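Local coordinates for protein nucleoporin 53 (Pichia guilliermondii, PDB 3P3D) that is a component of the nuclear pore complex that probably has a structural role there and in nucleocytoplasmic transport, this part being its RRM domain, at residues L8-F13 / A25-F30. Numbering follows the deposited sequence.
Sequences LAILVF and AYFQEF. Unlike the reference sequence in segment 8-13: Leu8 (reference Ser).
Ile10 and Val12 both reach from strand 9-13 to the ring of Phe27, which comes down from helix 20-27. Ile10 arrives with the tip of its longer branch: CG1 sits between its own backbone N and carbonyl carbon (chi1 64°) and the chain then runs out extended, which carries CD1 to 3.9 Å from Phe27 CD2 on an oblique line. Two residues on, Val12 points back to the helix and sets its CG1 methyl over the middle of the Phe27 ring, a CH-pi contact of 3.7 Å from CG1 to the ring centroid, 10° off the ring normal. On the opposite face Tyr26 CE2 lies 4.2 Å above the ring plane, displaced from the centre and nearer the outer carbons; the Val12 methyl is the close partner, the tyrosine a looser one on the far side. With an alanine here in place of Phe27, the Val12 methyl and the Ile10 tip would probably lose their aromatic partner, and a gap would probably open between helix and sheet. The strand is central in the antiparallel RRM sheet, hydrogen-bonded to 64-68 and 89-95; Ile67, Leu91 and Val93 from these neighbours, with Ala78 of helix 72-79, also touch Phe27 in the hydrophobic core.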
# COMPACT_ATOMS: atom_id res chain seq x y z
N LEU A 8 11.83 -0.87 1.98
CA LEU A 8 11.12 0.41 1.66
C LEU A 8 9.68 0.24 1.17
O LEU A 8 9.01 1.23 0.91
CB LEU A 8 11.88 1.25 0.60
CG LEU A 8 13.40 1.42 0.78
CD1 LEU A 8 13.90 2.56 -0.07
CD2 LEU A 8 13.79 1.58 2.27
N ALA A 9 9.23 -0.99 1.02
CA ALA A 9 7.87 -1.28 0.56
C ALA A 9 7.07 -1.84 1.71
O ALA A 9 7.61 -2.39 2.66
CB ALA A 9 7.87 -2.26 -0.60
N ILE A 10 5.76 -1.71 1.58
CA ILE A 10 4.83 -2.23 2.55
C ILE A 10 3.80 -3.00 1.78
O ILE A 10 3.60 -2.75 0.58
CB ILE A 10 4.17 -1.08 3.40
CG1 ILE A 10 3.31 -0.16 2.54
CG2 ILE A 10 5.23 -0.27 4.14
CD1 ILE A 10 2.65 0.99 3.29
N LEU A 11 3.14 -3.92 2.48
CA LEU A 11 1.87 -4.48 2.02
C LEU A 11 0.67 -3.88 2.77
O LEU A 11 0.62 -3.96 3.98
CB LEU A 11 1.91 -5.97 2.21
CG LEU A 11 2.96 -6.67 1.33
CD1 LEU A 11 3.19 -8.08 1.80
CD2 LEU A 11 2.52 -6.65 -0.12
N VAL A 12 -0.28 -3.25 2.06
CA VAL A 12 -1.53 -2.80 2.68
C VAL A 12 -2.64 -3.77 2.30
O VAL A 12 -2.72 -4.21 1.17
CB VAL A 12 -1.93 -1.32 2.35
CG1 VAL A 12 -0.79 -0.36 2.62
CG2 VAL A 12 -2.36 -1.18 0.93
N PHE A 13 -3.50 -4.10 3.25
CA PHE A 13 -4.48 -5.17 3.02
C PHE A 13 -5.74 -5.05 3.87
O PHE A 13 -5.77 -4.35 4.87
CB PHE A 13 -3.82 -6.54 3.27
CG PHE A 13 -3.36 -6.77 4.71
CD1 PHE A 13 -4.22 -7.33 5.63
CD2 PHE A 13 -2.08 -6.45 5.11
CE1 PHE A 13 -3.82 -7.55 6.93
CE2 PHE A 13 -1.67 -6.68 6.44
CZ PHE A 13 -2.53 -7.22 7.34
N ALA A 25 -4.44 6.17 -2.49
CA ALA A 25 -4.39 7.62 -2.37
C ALA A 25 -4.05 8.06 -0.96
O ALA A 25 -3.22 8.95 -0.74
CB ALA A 25 -5.72 8.21 -2.80
N TYR A 26 -4.70 7.44 0.01
CA TYR A 26 -4.43 7.77 1.39
C TYR A 26 -2.95 7.52 1.69
O TYR A 26 -2.29 8.35 2.31
CB TYR A 26 -5.35 6.97 2.31
CG TYR A 26 -5.03 7.08 3.78
CD1 TYR A 26 -5.39 8.22 4.52
CD2 TYR A 26 -4.39 6.05 4.44
CE1 TYR A 26 -5.10 8.32 5.88
CE2 TYR A 26 -4.11 6.13 5.78
CZ TYR A 26 -4.46 7.25 6.50
OH TYR A 26 -4.16 7.28 7.84
N PHE A 27 -2.40 6.39 1.22
CA PHE A 27 -1.02 6.07 1.57
C PHE A 27 0.06 6.96 0.93
O PHE A 27 1.21 6.95 1.37
CB PHE A 27 -0.73 4.59 1.38
CG PHE A 27 -1.19 3.77 2.54
CD1 PHE A 27 -2.52 3.37 2.63
CD2 PHE A 27 -0.34 3.48 3.58
CE1 PHE A 27 -2.98 2.68 3.72
CE2 PHE A 27 -0.79 2.80 4.68
CZ PHE A 27 -2.12 2.39 4.75
N GLN A 28 -0.32 7.77 -0.06
CA GLN A 28 0.57 8.79 -0.58
C GLN A 28 0.90 9.87 0.45
O GLN A 28 1.93 10.54 0.35
CB GLN A 28 -0.01 9.42 -1.85
CG GLN A 28 0.84 10.55 -2.43
CD GLN A 28 0.33 11.01 -3.79
OE1 GLN A 28 -0.72 11.64 -3.89
NE2 GLN A 28 1.09 10.70 -4.84
N GLU A 29 0.06 10.03 1.44
CA GLU A 29 0.32 10.98 2.52
C GLU A 29 1.61 10.69 3.30
O GLU A 29 2.09 11.56 4.01
CB GLU A 29 -0.86 11.00 3.50
CG GLU A 29 -2.16 11.59 2.90
CD GLU A 29 -3.32 11.64 3.88
OE1 GLU A 29 -3.09 11.63 5.13
OE2 GLU A 29 -4.48 11.67 3.39
N PHE A 30 2.14 9.47 3.18
CA PHE A 30 3.34 9.09 3.91
C PHE A 30 4.63 9.30 3.13
O PHE A 30 5.74 9.34 3.70
CB PHE A 30 3.20 7.64 4.40
CG PHE A 30 1.96 7.45 5.21
CD1 PHE A 30 1.77 8.20 6.36
CD2 PHE A 30 0.95 6.61 4.78
CE1 PHE A 30 0.61 8.10 7.09
CE2 PHE A 30 -0.21 6.50 5.50
CZ PHE A 30 -0.39 7.25 6.65